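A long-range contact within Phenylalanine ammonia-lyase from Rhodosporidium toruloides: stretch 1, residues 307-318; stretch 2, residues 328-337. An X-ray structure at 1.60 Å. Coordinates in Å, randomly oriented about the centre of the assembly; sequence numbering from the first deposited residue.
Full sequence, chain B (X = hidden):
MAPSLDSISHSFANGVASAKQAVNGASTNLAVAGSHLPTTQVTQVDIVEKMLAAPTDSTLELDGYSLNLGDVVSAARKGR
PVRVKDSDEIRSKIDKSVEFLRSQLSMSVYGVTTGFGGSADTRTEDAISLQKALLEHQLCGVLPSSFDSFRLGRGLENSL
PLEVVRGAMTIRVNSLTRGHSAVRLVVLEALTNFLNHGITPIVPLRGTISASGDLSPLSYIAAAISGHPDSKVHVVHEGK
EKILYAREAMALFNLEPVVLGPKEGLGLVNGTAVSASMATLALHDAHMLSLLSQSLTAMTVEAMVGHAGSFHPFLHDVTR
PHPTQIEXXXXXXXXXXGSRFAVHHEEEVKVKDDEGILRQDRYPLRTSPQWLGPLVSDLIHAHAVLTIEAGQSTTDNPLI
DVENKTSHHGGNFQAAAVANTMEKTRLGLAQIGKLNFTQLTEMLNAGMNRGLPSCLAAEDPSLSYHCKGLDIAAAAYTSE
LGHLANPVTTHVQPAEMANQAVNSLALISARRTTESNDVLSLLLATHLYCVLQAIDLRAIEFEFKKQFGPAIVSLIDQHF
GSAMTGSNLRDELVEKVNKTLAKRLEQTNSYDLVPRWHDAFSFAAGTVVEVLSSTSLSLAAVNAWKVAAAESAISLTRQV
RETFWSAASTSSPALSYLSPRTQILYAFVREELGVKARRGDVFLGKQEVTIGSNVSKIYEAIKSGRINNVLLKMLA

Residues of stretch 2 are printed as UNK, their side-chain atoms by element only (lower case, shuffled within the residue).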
ATOM      1  N   HIS B 307      -8.147 -33.498 -10.938  1.00 10.98           N
ATOM      2  CA  HIS B 307      -9.384 -33.634 -11.709  1.00 11.90           C
ATOM      3  C   HIS B 307      -9.472 -32.652 -12.869  1.00 11.27           C
ATOM      4  O   HIS B 307      -9.574 -31.425 -12.696  1.00 11.57           O
ATOM      5  CB  HIS B 307     -10.576 -33.411 -10.803  1.00 10.98           C
ATOM      6  CG  HIS B 307     -10.742 -34.471  -9.770  1.00 15.52           C
ATOM      7  ND1 HIS B 307     -10.283 -34.339  -8.479  1.00 26.48           N
ATOM      8  CD2 HIS B 307     -11.366 -35.671  -9.831  1.00 18.34           C
ATOM      9  CE1 HIS B 307     -10.591 -35.428  -7.795  1.00 26.87           C
ATOM     10  NE2 HIS B 307     -11.244 -36.256  -8.595  1.00 20.54           N
ATOM     11  N   ALA B 308      -9.558 -33.193 -14.072  1.00  8.73           N
ATOM     12  CA  ALA B 308      -9.815 -32.340 -15.230  1.00 10.72           C
ATOM     13  C   ALA B 308     -11.265 -31.811 -15.175  1.00 10.51           C
ATOM     14  O   ALA B 308     -11.609 -30.856 -15.882  1.00 10.74           O
ATOM     15  CB  ALA B 308      -9.571 -33.109 -16.471  1.00 14.33           C
ATOM     16  N   GLY B 309     -12.119 -32.456 -14.383  1.00  8.11           N
ATOM     17  CA  GLY B 309     -13.544 -32.103 -14.258  1.00  9.77           C
ATOM     18  C   GLY B 309     -13.769 -30.650 -13.836  1.00  7.83           C
ATOM     19  O   GLY B 309     -14.805 -30.081 -14.124  1.00  8.56           O
ATOM     20  N   SER B 310     -12.807 -30.063 -13.125  1.00  7.80           N
ATOM     21  CA  SER B 310     -12.928 -28.645 -12.686  1.00  8.24           C
ATOM     22  C   SER B 310     -13.179 -27.711 -13.864  1.00 11.00           C
ATOM     23  O   SER B 310     -13.688 -26.615 -13.674  1.00 10.46           O
ATOM     24  CB  SER B 310     -11.687 -28.178 -11.937  1.00  8.38           C
ATOM     25  OG  SER B 310     -11.501 -28.912 -10.778  1.00  8.87           O
ATOM     26  N   PHE B 311     -12.790 -28.137 -15.070  1.00  7.77           N
ATOM     27  CA  PHE B 311     -12.780 -27.257 -16.242  1.00  7.19           C
ATOM     28  C   PHE B 311     -13.879 -27.588 -17.239  1.00  7.49           C
ATOM     29  O   PHE B 311     -13.867 -27.106 -18.328  1.00  9.63           O
ATOM     30  CB  PHE B 311     -11.396 -27.337 -16.881  1.00  9.87           C
ATOM     31  CG  PHE B 311     -10.315 -27.187 -15.876  1.00  8.55           C
ATOM     32  CD1 PHE B 311     -10.035 -25.936 -15.373  1.00 10.25           C
ATOM     33  CD2 PHE B 311      -9.625 -28.263 -15.380  1.00  8.93           C
ATOM     34  CE1 PHE B 311      -9.125 -25.773 -14.403  1.00 10.19           C
ATOM     35  CE2 PHE B 311      -8.729 -28.109 -14.343  1.00  8.75           C
ATOM     36  CZ  PHE B 311      -8.455 -26.866 -13.878  1.00  9.04           C
ATOM     37  N   HIS B 312     -14.815 -28.452 -16.841  1.00  8.76           N
ATOM     38  CA  HIS B 312     -15.924 -28.865 -17.664  1.00  7.26           C
ATOM     39  C   HIS B 312     -16.811 -27.678 -18.023  1.00  9.02           C
ATOM     40  O   HIS B 312     -17.031 -26.827 -17.174  1.00  8.96           O
ATOM     41  CB  HIS B 312     -16.739 -29.899 -16.890  1.00  7.45           C
ATOM     42  CG  HIS B 312     -17.708 -30.639 -17.738  1.00 10.12           C
ATOM     43  ND1 HIS B 312     -18.922 -30.104 -18.130  1.00  8.02           N
ATOM     44  CD2 HIS B 312     -17.658 -31.889 -18.259  1.00  7.37           C
ATOM     45  CE1 HIS B 312     -19.563 -30.998 -18.857  1.00  9.75           C
ATOM     46  NE2 HIS B 312     -18.815 -32.090 -18.949  1.00  9.70           N
ATOM     47  N   PRO B 313     -17.302 -27.602 -19.281  1.00 10.27           N
ATOM     48  CA  PRO B 313     -18.173 -26.467 -19.643  1.00  8.05           C
ATOM     49  C   PRO B 313     -19.382 -26.231 -18.753  1.00  8.11           C
ATOM     50  O   PRO B 313     -19.860 -25.087 -18.672  1.00  9.50           O
ATOM     51  CB  PRO B 313     -18.706 -26.835 -21.030  1.00 12.11           C
ATOM     52  CG  PRO B 313     -17.814 -27.902 -21.546  1.00 11.39           C
ATOM     53  CD  PRO B 313     -17.066 -28.509 -20.424  1.00  9.02           C
ATOM     54  N   PHE B 314     -19.942 -27.271 -18.143  1.00  6.28           N
ATOM     55  CA  PHE B 314     -21.111 -27.051 -17.313  1.00  7.28           C
ATOM     56  C   PHE B 314     -20.791 -26.064 -16.180  1.00  4.42           C
ATOM     57  O   PHE B 314     -21.638 -25.253 -15.786  1.00  6.77           O
ATOM     58  CB  PHE B 314     -21.623 -28.363 -16.719  1.00  4.97           C
ATOM     59  CG  PHE B 314     -22.865 -28.202 -15.961  1.00  7.50           C
ATOM     60  CD1 PHE B 314     -24.087 -27.982 -16.612  1.00  6.58           C
ATOM     61  CD2 PHE B 314     -22.821 -28.179 -14.611  1.00  6.74           C
ATOM     62  CE1 PHE B 314     -25.285 -27.818 -15.867  1.00  7.49           C
ATOM     63  CE2 PHE B 314     -23.991 -28.001 -13.869  1.00  4.91           C
ATOM     64  CZ  PHE B 314     -25.183 -27.797 -14.460  1.00  6.17           C
ATOM     65  N   LEU B 315     -19.573 -26.133 -15.684  1.00  6.04           N
ATOM     66  CA  LEU B 315     -19.135 -25.363 -14.519  1.00  6.07           C
ATOM     67  C   LEU B 315     -18.788 -23.941 -14.835  1.00  5.77           C
ATOM     68  O   LEU B 315     -18.431 -23.175 -13.935  1.00  8.89           O
ATOM     69  CB  LEU B 315     -17.959 -26.035 -13.821  1.00  9.15           C
ATOM     70  CG  LEU B 315     -18.280 -27.317 -13.043  1.00  6.15           C
ATOM     71  CD1 LEU B 315     -16.989 -27.999 -12.578  1.00  7.94           C
ATOM     72  CD2 LEU B 315     -19.142 -27.013 -11.835  1.00 11.24           C
ATOM     73  N   HIS B 316     -18.803 -23.588 -16.122  1.00  6.85           N
ATOM     74  CA  HIS B 316     -18.437 -22.239 -16.541  1.00  6.50           C
ATOM     75  C   HIS B 316     -19.459 -21.686 -17.544  1.00  7.93           C
ATOM     76  O   HIS B 316     -20.336 -20.867 -17.177  1.00 10.08           O
ATOM     77  CB  HIS B 316     -17.018 -22.268 -17.089  1.00  6.23           C
ATOM     78  CG  HIS B 316     -16.068 -22.931 -16.164  1.00  8.29           C
ATOM     79  ND1 HIS B 316     -15.517 -22.294 -15.071  1.00  7.90           N
ATOM     80  CD2 HIS B 316     -15.672 -24.221 -16.089  1.00 10.58           C
ATOM     81  CE1 HIS B 316     -14.758 -23.154 -14.402  1.00 11.33           C
ATOM     82  NE2 HIS B 316     -14.853 -24.340 -14.990  1.00  7.48           N
ATOM     83  N   ASP B 317     -19.417 -22.220 -18.764  1.00  9.44           N
ATOM     84  CA  ASP B 317     -20.307 -21.795 -19.847  1.00  8.92           C
ATOM     85  C   ASP B 317     -21.787 -21.776 -19.445  1.00  9.85           C
ATOM     86  O   ASP B 317     -22.539 -20.841 -19.793  1.00 10.86           O
ATOM     87  CB  ASP B 317     -20.141 -22.720 -21.053  1.00  9.89           C
ATOM     88  CG  ASP B 317     -18.691 -22.866 -21.542  1.00 14.89           C
ATOM     89  OD1 ASP B 317     -18.493 -22.732 -22.764  1.00 16.32           O
ATOM     90  OD2 ASP B 317     -17.746 -23.111 -20.748  1.00  8.77           O
ATOM     91  N   VAL B 318     -22.227 -22.817 -18.728  1.00  8.33           N
ATOM     92  CA  VAL B 318     -23.618 -22.944 -18.391  1.00  6.47           C
ATOM     93  C   VAL B 318     -23.924 -22.181 -17.112  1.00  9.26           C
ATOM     94  O   VAL B 318     -24.940 -21.460 -17.032  1.00 13.23           O
ATOM     95  CB  VAL B 318     -24.020 -24.392 -18.207  1.00  9.27           C
ATOM     96  CG1 VAL B 318     -25.477 -24.475 -17.747  1.00  9.43           C
ATOM     97  CG2 VAL B 318     -23.817 -25.145 -19.547  1.00  9.54           C
ATOM     98  N   UNK B 328     -10.700 -19.196 -19.824  1.00  6.89           N
ATOM     99  CA  UNK B 328      -9.604 -19.848 -19.101  1.00  6.99           C
ATOM    100  C   UNK B 328      -9.904 -21.369 -18.898  1.00  7.89           C
ATOM    101  O   UNK B 328      -9.048 -22.237 -19.127  1.00  9.01           O
ATOM    102  c   UNK B 328      -9.354 -19.150 -17.752  1.00  8.74           C
ATOM    103  c   UNK B 328      -8.389 -19.979 -16.901  1.00  9.93           C
ATOM    104  c   UNK B 328      -8.877 -17.691 -17.964  1.00  9.20           C
ATOM    105  N   UNK B 329     -11.106 -21.696 -18.477  1.00  8.44           N
ATOM    106  CA  UNK B 329     -11.513 -23.096 -18.311  1.00  7.73           C
ATOM    107  C   UNK B 329     -11.355 -23.855 -19.620  1.00  7.23           C
ATOM    108  O   UNK B 329     -10.879 -24.981 -19.657  1.00  9.96           O
ATOM    109  c   UNK B 329     -12.918 -23.182 -17.811  1.00  9.14           C
ATOM    110  N   UNK B 330     -11.729 -23.210 -20.712  1.00  8.91           N
ATOM    111  CA  UNK B 330     -11.585 -23.823 -22.036  1.00  9.07           C
ATOM    112  C   UNK B 330     -10.138 -24.066 -22.418  1.00  9.48           C
ATOM    113  O   UNK B 330      -9.824 -25.096 -23.032  1.00  9.25           O
ATOM    114  N   UNK B 331      -9.258 -23.113 -22.137  1.00  8.22           N
ATOM    115  CA  UNK B 331      -7.818 -23.306 -22.411  1.00  8.75           C
ATOM    116  C   UNK B 331      -7.282 -24.480 -21.615  1.00  6.85           C
ATOM    117  O   UNK B 331      -6.648 -25.365 -22.174  1.00 10.15           O
ATOM    118  c   UNK B 331      -7.008 -22.055 -22.056  1.00  9.09           C
ATOM    119  o   UNK B 331      -7.647 -21.084 -24.152  1.00 11.76           O
ATOM    120  c   UNK B 331      -7.225 -20.891 -23.017  1.00 10.60           C
ATOM    121  n   UNK B 331      -6.835 -19.660 -22.561  1.00 10.27           N
ATOM    122  N   UNK B 332      -7.597 -24.528 -20.326  1.00  8.80           N
ATOM    123  CA  UNK B 332      -7.087 -25.602 -19.482  1.00  8.66           C
ATOM    124  C   UNK B 332      -7.750 -26.939 -19.870  1.00  8.46           C
ATOM    125  O   UNK B 332      -7.085 -27.981 -19.923  1.00  8.28           O
ATOM    126  c   UNK B 332      -6.844 -26.454 -17.129  1.00  8.11           C
ATOM    127  c   UNK B 332      -6.802 -23.481 -16.295  1.00 10.22           C
ATOM    128  c   UNK B 332      -7.244 -25.282 -17.987  1.00 10.09           C
ATOM    129  c   UNK B 332      -6.434 -24.030 -17.642  1.00  8.77           C
ATOM    130  N   UNK B 333      -9.047 -26.930 -20.168  1.00  7.25           N
ATOM    131  CA  UNK B 333      -9.714 -28.112 -20.666  1.00  7.77           C
ATOM    132  C   UNK B 333      -9.002 -28.678 -21.927  1.00  9.46           C
ATOM    133  O   UNK B 333      -8.729 -29.874 -22.010  1.00  9.50           O
ATOM    134  c   UNK B 333     -13.533 -28.677 -21.470  1.00 10.53           C
ATOM    135  n   UNK B 333     -13.912 -27.621 -22.436  1.00  9.45           N
ATOM    136  n   UNK B 333     -14.627 -25.535 -23.096  1.00  9.52           N
ATOM    137  c   UNK B 333     -12.039 -28.967 -21.458  1.00 10.06           C
ATOM    138  n   UNK B 333     -14.309 -25.912 -20.846  1.00  9.64           N
ATOM    139  c   UNK B 333     -14.286 -26.369 -22.122  1.00  9.05           C
ATOM    140  c   UNK B 333     -11.198 -27.766 -20.987  1.00  7.20           C
ATOM    141  N   UNK B 334      -8.694 -27.791 -22.857  1.00  9.71           N
ATOM    142  CA  UNK B 334      -8.005 -28.156 -24.104  1.00  9.69           C
ATOM    143  C   UNK B 334      -6.668 -28.812 -23.795  1.00  9.37           C
ATOM    144  O   UNK B 334      -6.355 -29.880 -24.314  1.00  9.10           O
ATOM    145  c   UNK B 334      -7.519 -26.698 -27.513  1.00 36.36           C
ATOM    146  c   UNK B 334      -7.825 -26.929 -24.986  1.00 11.89           C
ATOM    147  c   UNK B 334      -6.944 -27.214 -26.206  1.00 20.12           C
ATOM    148  n   UNK B 334      -8.001 -24.796 -28.962  1.00 40.22           N
ATOM    149  c   UNK B 334      -7.632 -25.225 -27.569  1.00 35.47           C
ATOM    150  N   UNK B 335      -5.905 -28.192 -22.907  1.00  8.70           N
ATOM    151  CA  UNK B 335      -4.591 -28.717 -22.545  1.00  8.57           C
ATOM    152  C   UNK B 335      -4.672 -30.081 -21.890  1.00 10.34           C
ATOM    153  O   UNK B 335      -3.753 -30.869 -22.081  1.00 13.32           O
ATOM    154  c   UNK B 335      -2.519 -26.528 -23.405  1.00 11.05           C
ATOM    155  c   UNK B 335      -2.904 -25.562 -21.137  1.00 14.24           C
ATOM    156  c   UNK B 335      -3.862 -27.760 -21.624  1.00  9.65           C
ATOM    157  c   UNK B 335      -3.498 -26.389 -22.214  1.00 12.29           C
ATOM    158  N   UNK B 336      -5.709 -30.349 -21.079  1.00  8.68           N
ATOM    159  CA  UNK B 336      -5.818 -31.636 -20.375  1.00  9.42           C
ATOM    160  C   UNK B 336      -6.391 -32.787 -21.199  1.00 10.45           C
ATOM    161  O   UNK B 336      -6.298 -33.951 -20.783  1.00 10.55           O
ATOM    162  c   UNK B 336      -5.901 -30.605 -18.024  1.00  7.40           C
ATOM    163  c   UNK B 336      -6.804 -30.280 -16.833  1.00  9.00           C
ATOM    164  c   UNK B 336      -6.623 -31.495 -19.057  1.00  7.94           C
ATOM    165  c   UNK B 336      -4.604 -31.285 -17.587  1.00 10.00           C
ATOM    166  N   UNK B 337      -6.985 -32.499 -22.351  1.00 10.63           N
ATOM    167  CA  UNK B 337      -7.512 -33.566 -23.197  1.00 12.55           C
ATOM    168  C   UNK B 337      -6.418 -34.523 -23.541  1.00 11.92           C
ATOM    169  O   UNK B 337      -5.330 -34.111 -23.929  1.00 11.71           O
ATOM    170  c   UNK B 337      -9.340 -32.267 -24.174  1.00 23.81           C
ATOM    171  c   UNK B 337      -8.108 -33.024 -24.474  1.00 14.62           C
ATOM    172  c   UNK B 337     -10.476 -32.550 -25.109  1.00 35.64           C
ATOM    173  o   UNK B 337     -10.365 -33.455 -25.982  1.00 38.94           O
ATOM    174  o   UNK B 337     -11.491 -31.848 -24.923  1.00 43.72           O
TER
HETATM  175  O   HOH W   1     -15.242 -23.215 -20.962  1.00 12.61           O
HETATM  176  O   HOH W   2     -16.438 -22.898 -24.087  1.00 30.54           O

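Position 328 has three side-chain carbons, one on CA carrying the other two. It points sideways and makes no contact with stretch 1. The fork at the first carbon makes it Val-328.

Position 329 has a single side-chain carbon, CB. It lies over one face of the His-316 ring, 3.5 Å from the centroid and 14° off the normal. The closest pair is CB of 329 and CD2 of His-316, at 3.4 Å. One carbon alone means Ala-329. Its CA is 4.8 Å from CA of Phe-311, so the two backbones run close here.

Position 330 has no side-chain atoms and touches nothing on stretch 1. It is Gly-330.

Position 331 has two carbons, the second carrying one oxygen and one nitrogen. It is out of reach of stretch 1. This is a short amide, Asn-331, and its amide nitrogen is hydrogen-bonded elsewhere in the structure.

Position 332 has four carbons, forked at the first, with one arm two carbons long. The one-carbon arm lies over a face of the Phe-311 ring. That pattern gives Ile-332. Its CG2 is 3.4 Å from the ring centroid and only 3° off the normal. This is a CH-pi contact almost directly above the ring centre.

Position 333 has three carbons, a nitrogen, and then a carbon carrying two more nitrogens. CA-to-CB points sideways, but the end of the side chain comes nearer to stretch 1. A terminal nitrogen lies 2.8 Å from O of Phe-311, and CD of Pro-313 covers one face of the end group. This guanidinium identifies Arg-333. The nitrogen is NH1, which donates a hydrogen bond to that oxygen with an angle of 158°. The oxygen lies near the guanidinium plane, where the N-H bonds point. CD of Pro-313 is 3.7 Å from CD of Arg-333.

Position 334 has four carbons in a row ending in nitrogen. It is out of reach of stretch 1. The chain makes it Lys-334.

Position 335 has four carbons, forked at the second. It is buried but also out of reach of stretch 1. It is Leu-335.

Position 336 again has four carbons forked at the second. Here CA-to-CB points toward stretch 1. One end carbon lies 3.8 Å from CD2 of Phe-311 and 4.0 Å from CB of Ala-308. This is Leu-336, and the carbon is CD1.

Position 337 has three carbons, the third carrying two oxygens. It makes no contact with stretch 1. This carboxylate is Glu-337, the first residue to leave helical phi/psi.

The contact centres on Phe-311, which packs against one side of the helix. Ala-329, Ile-332, Arg-333 and Leu-336 follow the three- and four-residue spacing of that side. Arg-333 ties the helix to the backbone of stretch 1. Asp-317 is too far for a salt bridge, with OD2 4.4 Å from NH1 of Arg-333. Water 1 spans the gap, donating to OD2 of Asp-317 at 2.5 Å and accepting from NH1 of Arg-333 at 2.9 Å. NE2 of His-316 donates to O of Ser-310 at 2.9 Å.

Stretch 2 (328-337) VAGNIRKLLE
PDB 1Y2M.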